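Local coordinates for protein fimbrin (Schizosaccharomyces pombe, PDB 1RT8) that binds and crosslinks actin filaments and acts with actin structures in cell polarity, cytokinesis, mating and spore formation, at residues 90-95 / 482-487; 156-161 / 304-308; 166-171 / 183-187; 207-212 / 228-232; 391-395 / 407-413. The contacts are given in a common frame with arbitrary orientation. Residue numbers count along the deposited sequence, not the author numbering.

Contact 1: residues 90-95 / 482-487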
# COMPACT_ATOMS: atom_id res chain seq x y z
N ASN A 90 -12.74 -7.30 7.67
CA ASN A 90 -11.56 -8.12 7.41
C ASN A 90 -11.05 -7.77 6.01
O ASN A 90 -9.84 -7.67 5.78
CB ASN A 90 -11.90 -9.61 7.46
CG ASN A 90 -12.02 -10.13 8.87
OD1 ASN A 90 -11.61 -9.47 9.82
ND2 ASN A 90 -12.57 -11.33 9.02
N VAL A 91 -11.99 -7.60 5.07
CA VAL A 91 -11.65 -7.25 3.69
C VAL A 91 -10.96 -5.88 3.65
O VAL A 91 -9.98 -5.69 2.94
CB VAL A 91 -12.91 -7.20 2.80
CG1 VAL A 91 -12.54 -6.67 1.42
CG2 VAL A 91 -13.52 -8.59 2.68
N VAL A 92 -11.50 -4.93 4.40
CA VAL A 92 -10.94 -3.58 4.48
C VAL A 92 -9.51 -3.63 5.03
O VAL A 92 -8.57 -3.18 4.38
CB VAL A 92 -11.80 -2.67 5.40
CG1 VAL A 92 -11.02 -1.42 5.80
CG2 VAL A 92 -13.09 -2.28 4.69
N ILE A 93 -9.38 -4.19 6.23
CA ILE A 93 -8.09 -4.27 6.91
C ILE A 93 -7.00 -4.97 6.11
O ILE A 93 -5.90 -4.44 5.95
CB ILE A 93 -8.22 -5.01 8.27
CG1 ILE A 93 -9.02 -4.15 9.26
CG2 ILE A 93 -6.83 -5.36 8.82
CD1 ILE A 93 -8.38 -2.84 9.61
N ASN A 94 -7.29 -6.16 5.61
CA ASN A 94 -6.30 -6.92 4.86
C ASN A 94 -5.97 -6.38 3.48
O ASN A 94 -4.89 -6.65 2.95
CB ASN A 94 -6.73 -8.38 4.81
CG ASN A 94 -6.74 -9.00 6.19
OD1 ASN A 94 -5.79 -8.82 6.95
ND2 ASN A 94 -7.81 -9.70 6.53
N SER A 95 -6.89 -5.61 2.91
CA SER A 95 -6.63 -5.01 1.61
C SER A 95 -5.66 -3.85 1.88
O SER A 95 -4.65 -3.68 1.19
CB SER A 95 -7.92 -4.47 0.97
OG SER A 95 -8.79 -5.51 0.59
N ARG A 482 -9.19 -12.47 1.82
CA ARG A 482 -9.05 -11.37 2.76
C ARG A 482 -10.23 -11.34 3.71
O ARG A 482 -10.08 -10.98 4.88
CB ARG A 482 -8.87 -10.04 2.01
CG ARG A 482 -7.45 -9.91 1.45
CD ARG A 482 -7.25 -8.71 0.52
NE ARG A 482 -5.86 -8.65 0.08
CZ ARG A 482 -5.43 -7.97 -0.98
NH1 ARG A 482 -6.30 -7.29 -1.72
NH2 ARG A 482 -4.14 -7.99 -1.30
N LYS A 483 -11.41 -11.72 3.21
CA LYS A 483 -12.60 -11.75 4.06
C LYS A 483 -12.41 -12.81 5.16
O LYS A 483 -12.98 -12.71 6.24
CB LYS A 483 -13.86 -12.09 3.25
CG LYS A 483 -15.15 -12.01 4.08
CD LYS A 483 -16.31 -12.84 3.48
CE LYS A 483 -16.84 -12.27 2.18
NZ LYS A 483 -18.20 -12.81 1.85
N LEU A 484 -11.63 -13.84 4.86
CA LEU A 484 -11.35 -14.90 5.83
C LEU A 484 -10.22 -14.51 6.79
O LEU A 484 -9.93 -15.23 7.75
CB LEU A 484 -10.97 -16.19 5.11
CG LEU A 484 -12.05 -16.98 4.37
CD1 LEU A 484 -11.37 -18.00 3.47
CD2 LEU A 484 -12.98 -17.68 5.36
N GLY A 485 -9.58 -13.37 6.53
CA GLY A 485 -8.50 -12.90 7.37
C GLY A 485 -7.10 -13.17 6.82
O GLY A 485 -6.11 -12.95 7.51
N ALA A 486 -7.01 -13.63 5.58
CA ALA A 486 -5.71 -13.93 4.98
C ALA A 486 -4.91 -12.68 4.63
O ALA A 486 -5.45 -11.72 4.09
CB ALA A 486 -5.90 -14.78 3.73
N VAL A 487 -3.62 -12.69 4.95
CA VAL A 487 -2.73 -11.58 4.64
C VAL A 487 -2.06 -11.95 3.32
O VAL A 487 -1.22 -12.86 3.26
CB VAL A 487 -1.66 -11.40 5.76
CG1 VAL A 487 -0.59 -10.41 5.31
CG2 VAL A 487 -2.34 -10.89 7.02
O HOH W 1 -4.14 -9.28 2.20
O HOH W 2 -9.07 -7.02 -1.57
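N90 opens the contact from the first segment. Its ND2 donates a hydrogen bond to K483 O at 3.1 Å. V91 is the next to touch: its CG2 packs on K483 CB at 3.6 Å, and the CA atoms of V91 and K483 are only 4.6 Å apart, so the backbones come very close. N94, one turn after N90, sends its ND2 to R482 O at 3.1 Å, and the same ND2 lies 3.4 Å from G485 CA. The two asparagines thus bind carbonyls at the C-terminal end of a helix. That end closes in a Schellman motif, with G485 at positive phi. S95 OG donates to V91 O (2.6 Å) and lies 3.6 Å from R482 CD. One water links S95 OG to R482 NH1, and another links N94 O to R482 NE. R482 NH2 is held by I488 O, just past the second segment. The contact joins the first and fourth calponin-homology (CH) domains, and so the two actin-binding regions. Helix 82-99 meets the end of helix 467-483 here, while V92 and I93 pack on helix 109-113, and V92 also on helix 52-61.

Contact 2: residues 156-161 / 304-308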
# COMPACT_ATOMS: atom_id res chain seq x y z
N GLN A 156 12.56 4.18 -10.51
CA GLN A 156 12.77 4.21 -9.07
C GLN A 156 12.04 5.43 -8.50
O GLN A 156 11.39 5.35 -7.45
CB GLN A 156 14.26 4.33 -8.77
CG GLN A 156 15.11 3.32 -9.52
CD GLN A 156 16.60 3.54 -9.32
OE1 GLN A 156 17.09 4.66 -9.46
NE2 GLN A 156 17.31 2.47 -8.99
N PHE A 157 12.14 6.54 -9.21
CA PHE A 157 11.51 7.79 -8.80
C PHE A 157 10.00 7.59 -8.61
O PHE A 157 9.43 8.03 -7.61
CB PHE A 157 11.75 8.87 -9.85
CG PHE A 157 11.20 10.21 -9.48
CD1 PHE A 157 11.78 10.95 -8.45
CD2 PHE A 157 10.09 10.74 -10.14
CE1 PHE A 157 11.26 12.19 -8.09
CE2 PHE A 157 9.57 11.98 -9.78
CZ PHE A 157 10.16 12.71 -8.76
N LEU A 158 9.36 6.92 -9.56
CA LEU A 158 7.92 6.69 -9.51
C LEU A 158 7.45 5.70 -8.45
O LEU A 158 6.26 5.44 -8.34
CB LEU A 158 7.41 6.25 -10.89
CG LEU A 158 7.41 7.35 -11.96
CD1 LEU A 158 6.85 6.79 -13.26
CD2 LEU A 158 6.58 8.53 -11.49
N ARG A 159 8.39 5.13 -7.69
CA ARG A 159 8.02 4.21 -6.62
C ARG A 159 8.28 4.83 -5.26
O ARG A 159 8.09 4.20 -4.23
CB ARG A 159 8.78 2.88 -6.77
CG ARG A 159 8.20 2.02 -7.87
CD ARG A 159 8.91 0.70 -8.02
NE ARG A 159 10.30 0.87 -8.39
CZ ARG A 159 11.06 -0.11 -8.87
NH1 ARG A 159 10.54 -1.32 -9.05
NH2 ARG A 159 12.33 0.12 -9.19
N LEU A 160 8.71 6.09 -5.28
CA LEU A 160 8.98 6.82 -4.05
C LEU A 160 7.64 7.23 -3.44
O LEU A 160 6.62 7.22 -4.11
CB LEU A 160 9.79 8.08 -4.36
CG LEU A 160 11.20 7.89 -4.90
CD1 LEU A 160 11.78 9.25 -5.27
CD2 LEU A 160 12.06 7.20 -3.85
N PRO A 161 7.64 7.59 -2.15
CA PRO A 161 6.37 7.99 -1.55
C PRO A 161 5.96 9.36 -2.11
O PRO A 161 6.81 10.09 -2.63
CB PRO A 161 6.68 8.03 -0.05
CG PRO A 161 8.15 8.41 -0.03
CD PRO A 161 8.73 7.58 -1.15
N HIS A 304 11.72 1.12 -1.21
CA HIS A 304 11.10 1.70 -2.41
C HIS A 304 11.86 1.28 -3.65
O HIS A 304 11.47 1.58 -4.78
CB HIS A 304 11.05 3.23 -2.28
CG HIS A 304 10.10 3.71 -1.21
ND1 HIS A 304 8.74 3.67 -1.37
CD2 HIS A 304 10.32 4.16 0.05
CE1 HIS A 304 8.15 4.06 -0.26
NE2 HIS A 304 9.09 4.36 0.62
N ASP A 305 12.95 0.54 -3.42
CA ASP A 305 13.81 0.03 -4.50
C ASP A 305 14.48 -1.25 -3.98
O ASP A 305 15.60 -1.21 -3.44
CB ASP A 305 14.86 1.09 -4.87
CG ASP A 305 15.61 0.74 -6.14
OD1 ASP A 305 15.43 -0.39 -6.63
OD2 ASP A 305 16.37 1.58 -6.65
N PHE A 306 13.78 -2.37 -4.15
CA PHE A 306 14.23 -3.69 -3.69
C PHE A 306 15.65 -4.08 -4.09
O PHE A 306 16.39 -4.64 -3.29
CB PHE A 306 13.25 -4.75 -4.21
CG PHE A 306 13.57 -6.17 -3.77
CD1 PHE A 306 13.06 -6.67 -2.58
CD2 PHE A 306 14.34 -7.01 -4.58
CE1 PHE A 306 13.31 -8.00 -2.20
CE2 PHE A 306 14.59 -8.33 -4.21
CZ PHE A 306 14.07 -8.82 -3.02
N PHE A 307 16.03 -3.80 -5.33
CA PHE A 307 17.35 -4.18 -5.80
C PHE A 307 18.51 -3.29 -5.39
O PHE A 307 19.64 -3.50 -5.83
CB PHE A 307 17.31 -4.37 -7.32
CG PHE A 307 16.42 -5.49 -7.76
CD1 PHE A 307 15.21 -5.24 -8.38
CD2 PHE A 307 16.77 -6.81 -7.48
CE1 PHE A 307 14.35 -6.28 -8.72
CE2 PHE A 307 15.92 -7.85 -7.82
CZ PHE A 307 14.71 -7.59 -8.43
N ASN A 308 18.24 -2.31 -4.53
CA ASN A 308 19.30 -1.44 -4.03
C ASN A 308 19.20 -1.24 -2.52
O ASN A 308 20.22 -1.10 -1.85
CB ASN A 308 19.29 -0.08 -4.73
CG ASN A 308 19.89 -0.13 -6.13
OD1 ASN A 308 21.08 -0.42 -6.30
ND2 ASN A 308 19.07 0.15 -7.14
O HOH W 3 12.31 3.86 -5.71
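H304 ND1 donates a hydrogen bond to R159 O at 3.0 Å. This is the one direct hydrogen bond between the segments. A water adds a second link, giving its protons to Q156 O at 2.5 Å and H304 O at 2.6 Å. R159 NH2 also lies 4.1 Å from D305 OD1, but that oxygen is well out of the guanidinium plane, so only the charges attract. The salt-bridge partner of R159 is D155, on its own side. D305 OD2 accepts a hydrogen bond from N308 ND2 at 3.1 Å, within its own segment. The contact bridges the two actin-binding regions: 156-161 leads from helix 154-157 into helix 162-176 of the second CH domain, and 304-308 belongs to the third. A type I beta turn from F157 to L160 brings the R159 carbonyl to the histidine. Around this polar centre, P161 CD sits over the face of the H304 ring, a CH-pi contact 3.7 Å from the ring centroid. L160 CD2 reaches H304 CB more loosely, at 4.4 Å.

Contact 3: residues 166-171 / 183-187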
# COMPACT_ATOMS: atom_id res chain seq x y z
N LEU A 166 6.65 14.93 -5.01
CA LEU A 166 6.11 16.28 -5.07
C LEU A 166 7.11 17.37 -4.66
O LEU A 166 7.12 18.45 -5.25
CB LEU A 166 4.84 16.35 -4.23
CG LEU A 166 3.66 15.54 -4.79
CD1 LEU A 166 2.49 15.53 -3.80
CD2 LEU A 166 3.22 16.15 -6.12
N LEU A 167 7.95 17.09 -3.67
CA LEU A 167 8.94 18.07 -3.22
C LEU A 167 9.91 18.44 -4.33
O LEU A 167 10.20 19.61 -4.54
CB LEU A 167 9.71 17.53 -2.02
CG LEU A 167 8.92 17.53 -0.71
CD1 LEU A 167 9.75 16.91 0.40
CD2 LEU A 167 8.51 18.95 -0.35
N ARG A 168 10.41 17.44 -5.04
CA ARG A 168 11.33 17.68 -6.15
C ARG A 168 10.61 18.53 -7.21
O ARG A 168 11.18 19.46 -7.79
CB ARG A 168 11.78 16.36 -6.78
CG ARG A 168 12.48 15.40 -5.82
CD ARG A 168 13.16 14.24 -6.60
NE ARG A 168 13.84 13.29 -5.71
CZ ARG A 168 14.41 12.15 -6.10
NH1 ARG A 168 14.39 11.80 -7.38
NH2 ARG A 168 15.00 11.36 -5.21
N TRP A 169 9.35 18.20 -7.45
CA TRP A 169 8.52 18.91 -8.42
C TRP A 169 8.33 20.37 -8.01
O TRP A 169 8.64 21.30 -8.76
CB TRP A 169 7.16 18.23 -8.53
CG TRP A 169 6.19 18.93 -9.43
CD1 TRP A 169 6.18 18.94 -10.80
CD2 TRP A 169 5.05 19.71 -9.02
NE1 TRP A 169 5.11 19.67 -11.26
CE2 TRP A 169 4.40 20.15 -10.19
CE3 TRP A 169 4.52 20.08 -7.77
CZ2 TRP A 169 3.25 20.94 -10.16
CZ3 TRP A 169 3.37 20.86 -7.74
CH2 TRP A 169 2.75 21.28 -8.92
N PHE A 170 7.80 20.56 -6.80
CA PHE A 170 7.55 21.88 -6.25
C PHE A 170 8.82 22.72 -6.40
O PHE A 170 8.78 23.83 -6.94
CB PHE A 170 7.16 21.73 -4.77
CG PHE A 170 6.50 22.94 -4.16
CD1 PHE A 170 5.55 22.79 -3.16
CD2 PHE A 170 6.84 24.23 -4.57
CE1 PHE A 170 4.93 23.89 -2.58
CE2 PHE A 170 6.23 25.34 -4.00
CZ PHE A 170 5.27 25.17 -3.00
N ASN A 171 9.95 22.18 -5.96
CA ASN A 171 11.22 22.90 -6.04
C ASN A 171 11.70 23.14 -7.47
O ASN A 171 12.32 24.16 -7.75
CB ASN A 171 12.30 22.18 -5.24
CG ASN A 171 12.11 22.34 -3.76
OD1 ASN A 171 11.92 23.45 -3.26
ND2 ASN A 171 12.16 21.23 -3.03
N VAL A 183 11.50 24.25 -0.75
CA VAL A 183 10.55 23.50 0.06
C VAL A 183 11.09 22.12 0.44
O VAL A 183 11.60 21.40 -0.41
CB VAL A 183 9.20 23.33 -0.70
CG1 VAL A 183 8.39 22.20 -0.10
CG2 VAL A 183 8.41 24.63 -0.65
N SER A 184 10.98 21.76 1.72
CA SER A 184 11.46 20.46 2.16
C SER A 184 10.40 19.72 2.98
O SER A 184 10.65 18.63 3.50
CB SER A 184 12.76 20.60 2.96
OG SER A 184 12.53 21.21 4.21
N ASN A 185 9.23 20.33 3.10
CA ASN A 185 8.11 19.75 3.83
C ASN A 185 6.83 20.44 3.40
O ASN A 185 6.85 21.38 2.59
CB ASN A 185 8.30 19.89 5.35
CG ASN A 185 8.49 21.34 5.80
OD1 ASN A 185 7.63 22.19 5.60
ND2 ASN A 185 9.63 21.60 6.44
N PHE A 186 5.70 19.99 3.94
CA PHE A 186 4.42 20.58 3.61
C PHE A 186 3.77 21.16 4.85
O PHE A 186 2.55 21.07 5.02
CB PHE A 186 3.50 19.54 2.96
CG PHE A 186 4.05 18.97 1.69
CD1 PHE A 186 5.03 17.98 1.73
CD2 PHE A 186 3.60 19.42 0.46
CE1 PHE A 186 5.55 17.46 0.55
CE2 PHE A 186 4.11 18.91 -0.71
CZ PHE A 186 5.09 17.93 -0.67
N SER A 187 4.58 21.74 5.72
CA SER A 187 4.07 22.36 6.93
C SER A 187 4.65 23.76 7.05
O SER A 187 4.10 24.72 6.50
CB SER A 187 4.41 21.52 8.17
OG SER A 187 5.81 21.33 8.29
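L167 and V183 form the apolar centre. L167 CD2 meets V183 CG1 at 3.3 Å and F186 CE1 at 3.4 Å, so the leucine fills the space between the valine and the phenylalanine ring. V183 buries more surface here than any other residue of the two segments. Its CG2 sits over the face of the F170 ring, 3.9 Å from the centroid and 8° off the ring normal, a clear CH-pi contact. L166 CB touches the edge of the F186 ring, 3.9 Å from F186 CZ. Most of these side chains are buried in the second CH domain, an all-helical fold. Helix 162-176 is covered here by the loop that leads on to helix 194-203. F170 continues the packing onto helix 194-203, and F186 onto helix 248-261. At the polar edge, N171 pairs with the backbone of V183 through both ends of its amide: V183 N donates to N171 OD1 at 2.7 Å, and N171 ND2 donates to V183 O at 2.7 Å. Both bonds are nearly straight. N171 OD1 is also hydrogen-bonded to T182 OG1, just before the loop segment. Further out, N185 OD1 accepts from S187 N at 3.1 Å in an Asx turn, and it is also bonded to D189 N.

Contact 4: residues 207-212 / 228-232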
# COMPACT_ATOMS: atom_id res chain seq x y z
N LEU A 207 -3.28 33.56 -14.88
CA LEU A 207 -4.40 33.67 -13.94
C LEU A 207 -3.96 33.96 -12.52
O LEU A 207 -4.72 34.48 -11.71
CB LEU A 207 -5.23 32.38 -13.93
CG LEU A 207 -5.83 31.84 -15.23
CD1 LEU A 207 -4.73 31.35 -16.14
CD2 LEU A 207 -6.79 30.71 -14.90
N CYS A 208 -2.72 33.61 -12.20
CA CYS A 208 -2.19 33.82 -10.85
C CYS A 208 -0.97 34.73 -10.85
O CYS A 208 0.03 34.45 -11.52
CB CYS A 208 -1.83 32.46 -10.23
SG CYS A 208 -3.18 31.25 -10.32
N SER A 209 -1.06 35.81 -10.09
CA SER A 209 0.01 36.79 -9.99
C SER A 209 0.74 36.66 -8.65
O SER A 209 0.35 35.86 -7.80
CB SER A 209 -0.56 38.20 -10.13
OG SER A 209 0.45 39.18 -9.98
N ARG A 210 1.78 37.47 -8.47
CA ARG A 210 2.54 37.45 -7.23
C ARG A 210 2.03 38.52 -6.26
O ARG A 210 2.67 38.80 -5.24
CB ARG A 210 4.04 37.67 -7.50
CG ARG A 210 4.76 36.49 -8.18
CD ARG A 210 6.29 36.68 -8.18
NE ARG A 210 7.00 35.54 -8.76
CZ ARG A 210 8.33 35.39 -8.74
NH1 ARG A 210 9.10 36.30 -8.17
NH2 ARG A 210 8.88 34.32 -9.28
N ALA A 211 0.87 39.09 -6.57
CA ALA A 211 0.29 40.13 -5.72
C ALA A 211 0.10 39.70 -4.25
O ALA A 211 0.30 40.50 -3.34
CB ALA A 211 -1.05 40.59 -6.30
N PRO A 212 -0.29 38.44 -4.01
CA PRO A 212 -0.47 38.01 -2.61
C PRO A 212 0.79 38.22 -1.77
O PRO A 212 0.71 38.40 -0.55
CB PRO A 212 -0.84 36.54 -2.76
CG PRO A 212 -1.58 36.51 -4.06
CD PRO A 212 -0.72 37.38 -4.94
N ASN A 228 -6.68 31.91 -5.81
CA ASN A 228 -5.89 31.75 -7.03
C ASN A 228 -5.89 30.28 -7.41
O ASN A 228 -5.63 29.92 -8.57
CB ASN A 228 -4.44 32.20 -6.83
CG ASN A 228 -4.24 33.67 -7.15
OD1 ASN A 228 -4.84 34.21 -8.09
ND2 ASN A 228 -3.37 34.33 -6.39
N ALA A 229 -6.17 29.42 -6.43
CA ALA A 229 -6.20 27.98 -6.66
C ALA A 229 -7.48 27.61 -7.41
O ALA A 229 -7.46 26.72 -8.27
CB ALA A 229 -6.13 27.24 -5.32
N GLU A 230 -8.57 28.29 -7.10
CA GLU A 230 -9.85 28.01 -7.75
C GLU A 230 -9.82 28.31 -9.25
O GLU A 230 -10.56 27.71 -10.02
CB GLU A 230 -10.98 28.81 -7.08
CG GLU A 230 -11.43 28.21 -5.76
CD GLU A 230 -12.47 29.06 -5.03
OE1 GLU A 230 -12.11 30.15 -4.52
OE2 GLU A 230 -13.64 28.63 -4.95
N LYS A 231 -8.95 29.23 -9.65
CA LYS A 231 -8.85 29.57 -11.07
C LYS A 231 -8.37 28.36 -11.86
O LYS A 231 -8.63 28.25 -13.06
CB LYS A 231 -7.89 30.75 -11.26
CG LYS A 231 -8.33 32.03 -10.57
CD LYS A 231 -7.44 33.21 -10.93
CE LYS A 231 -7.83 34.46 -10.15
NZ LYS A 231 -7.06 35.68 -10.58
N LEU A 232 -7.68 27.44 -11.19
CA LEU A 232 -7.18 26.23 -11.84
C LEU A 232 -8.01 25.03 -11.39
O LEU A 232 -7.72 23.89 -11.74
CB LEU A 232 -5.71 26.01 -11.46
CG LEU A 232 -4.79 27.23 -11.45
CD1 LEU A 232 -3.41 26.83 -10.95
CD2 LEU A 232 -4.71 27.83 -12.86
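L207, N228 and C208 lose the most surface in this contact. L207 lies along the side chain of K231, with its CD2 3.8 Å from K231 CB. The same CD2 reaches L232 CD2 at 4.1 Å. At its far end the lysine is polar: K231 NZ donates a hydrogen bond to L207 O at 2.9 Å, so the lysine holds the loop with both its aliphatic chain and its ammonium group. N228 points toward the loop. Its ND2 lies 3.7 Å from P212 CG, and its CB is 3.8 Å from C208 SG. C208 SG also comes within 3.3 Å of N228 O. The contact lies in the second CH domain. It sets the loop that follows helix 194-203 against the C-terminal part of helix 218-230 and the residues that follow it. L232 packs further on helix 248-261. The bond from N201 of helix 194-203 to C208 O is a further anchor for the loop. Contacts between the segments are mostly van der Waals, with a single hydrogen bond, so between these two segments packing outweighs polar bonding.

Contact 5: residues 391-395 / 407-413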
# COMPACT_ATOMS: atom_id res chain seq x y z
N ARG A 391 9.72 -18.16 2.66
CA ARG A 391 9.35 -19.57 2.65
C ARG A 391 9.48 -20.26 4.01
O ARG A 391 8.60 -21.02 4.41
CB ARG A 391 10.18 -20.32 1.61
CG ARG A 391 9.82 -21.79 1.49
CD ARG A 391 8.38 -21.97 1.01
NE ARG A 391 8.00 -23.38 0.92
CZ ARG A 391 7.66 -24.14 1.95
NH1 ARG A 391 7.64 -23.64 3.18
NH2 ARG A 391 7.32 -25.41 1.75
N MET A 392 10.59 -20.00 4.70
CA MET A 392 10.80 -20.62 6.01
C MET A 392 9.77 -20.10 6.99
O MET A 392 9.28 -20.85 7.84
CB MET A 392 12.20 -20.32 6.54
CG MET A 392 12.52 -21.05 7.83
SD MET A 392 12.30 -22.84 7.65
CE MET A 392 13.78 -23.28 6.73
N ASN A 393 9.42 -18.82 6.87
CA ASN A 393 8.43 -18.21 7.75
C ASN A 393 7.10 -18.94 7.61
O ASN A 393 6.41 -19.17 8.60
CB ASN A 393 8.26 -16.73 7.41
CG ASN A 393 7.37 -16.00 8.40
OD1 ASN A 393 6.55 -15.18 8.01
ND2 ASN A 393 7.54 -16.30 9.68
N ILE A 394 6.73 -19.30 6.38
CA ILE A 394 5.49 -20.02 6.13
C ILE A 394 5.52 -21.37 6.84
O ILE A 394 4.55 -21.77 7.49
CB ILE A 394 5.25 -20.26 4.62
CG1 ILE A 394 4.86 -18.95 3.93
CG2 ILE A 394 4.16 -21.30 4.41
CD1 ILE A 394 4.74 -19.08 2.42
N THR A 395 6.64 -22.08 6.73
CA THR A 395 6.79 -23.38 7.38
C THR A 395 6.65 -23.26 8.89
O THR A 395 5.91 -24.03 9.51
CB THR A 395 8.19 -23.99 7.09
OG1 THR A 395 8.34 -24.22 5.68
CG2 THR A 395 8.36 -25.32 7.85
N THR A 407 8.66 -29.28 8.90
CA THR A 407 8.91 -30.14 7.75
C THR A 407 7.74 -30.08 6.76
O THR A 407 7.24 -31.11 6.31
CB THR A 407 9.12 -31.61 8.19
OG1 THR A 407 10.17 -31.66 9.16
CG2 THR A 407 9.50 -32.49 7.00
N LEU A 408 7.32 -28.87 6.42
CA LEU A 408 6.23 -28.68 5.46
C LEU A 408 6.83 -28.50 4.07
O LEU A 408 7.41 -27.46 3.79
CB LEU A 408 5.42 -27.45 5.83
CG LEU A 408 4.21 -27.19 4.95
CD1 LEU A 408 3.19 -28.30 5.18
CD2 LEU A 408 3.62 -25.83 5.27
N SER A 409 6.70 -29.50 3.21
CA SER A 409 7.25 -29.40 1.86
C SER A 409 6.28 -28.73 0.90
O SER A 409 5.11 -28.52 1.23
CB SER A 409 7.60 -30.78 1.31
OG SER A 409 6.42 -31.44 0.87
N ASP A 410 6.78 -28.39 -0.28
CA ASP A 410 5.97 -27.76 -1.31
C ASP A 410 4.92 -28.77 -1.75
O ASP A 410 3.76 -28.42 -1.99
CB ASP A 410 6.85 -27.38 -2.51
CG ASP A 410 7.59 -26.05 -2.31
OD1 ASP A 410 7.88 -25.67 -1.15
OD2 ASP A 410 7.90 -25.40 -3.32
N SER A 411 5.32 -30.03 -1.84
CA SER A 411 4.40 -31.08 -2.24
C SER A 411 3.28 -31.19 -1.20
O SER A 411 2.12 -31.36 -1.57
CB SER A 411 5.12 -32.43 -2.38
OG SER A 411 5.60 -32.89 -1.13
N ASP A 412 3.62 -31.08 0.08
CA ASP A 412 2.60 -31.14 1.14
C ASP A 412 1.57 -30.02 0.94
O ASP A 412 0.38 -30.22 1.15
CB ASP A 412 3.21 -30.99 2.54
CG ASP A 412 4.13 -32.14 2.93
OD1 ASP A 412 3.86 -33.29 2.55
OD2 ASP A 412 5.13 -31.88 3.63
N MET A 413 2.04 -28.83 0.56
CA MET A 413 1.12 -27.70 0.34
C MET A 413 0.21 -27.94 -0.87
O MET A 413 -0.99 -27.66 -0.82
CB MET A 413 1.91 -26.40 0.16
CG MET A 413 2.65 -25.98 1.42
SD MET A 413 3.62 -24.46 1.21
CE MET A 413 2.35 -23.22 1.30
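R391 lays one face of its guanidinium against M413, with NH2 3.9 Å from M413 SD. The edge of the same group faces polar partners. NE and NH2 of R391 both bond to D410 OD1, at 3.1 and 3.0 Å, and make a salt bridge. R391 NH2 also donates to L408 O at 2.9 Å. One arginine therefore ties down both the chain leading into helix 410-421 and that helix's first residue. A weak hydrogen bond runs from R391 NH1 to T395 OG1 (2.7 Å), within its own helix. Beside this polar group, I394 CG2 touches M413 CE at 4.1 Å, and T395 CG2 lies 4.2 Å from L408 CB. S409 stands at the N-cap of helix 410-421. Its N donates to D412 OD2 at 2.9 Å, so the aspartate side chain turns back on the start of the helix. L504 of helix 500-511 touches R391, I394, D410 and M413 alike and covers this side of the contact. The arrangement is a junction between tandem CH domains. Helix 379-397 ends the third domain, and helix 410-421 begins the fourth, within the second actin-binding region.

How the contacts relate
Contacts 3 and 4 both lie within the second CH domain, with centres about 19 Å apart, and come one after the other along the chain. Contact 2 touches contact 3, where F157 and L160 pack on R168; helix 154-157 and helix 162-176 follow each other in the chain. Contact 5 comes later, between the third and fourth domains. Its centre is about 61 Å from that of contact 4, the longest spacing here. Contact 1 spans all the others in sequence, joining the first domain to the fourth. Contacts 1 and 2 lie about 26 Å apart, centre to centre, on opposite sides of the chain's centre. Both bridge the two actin-binding regions, consistent with the two regions packing together in one crosslinking core.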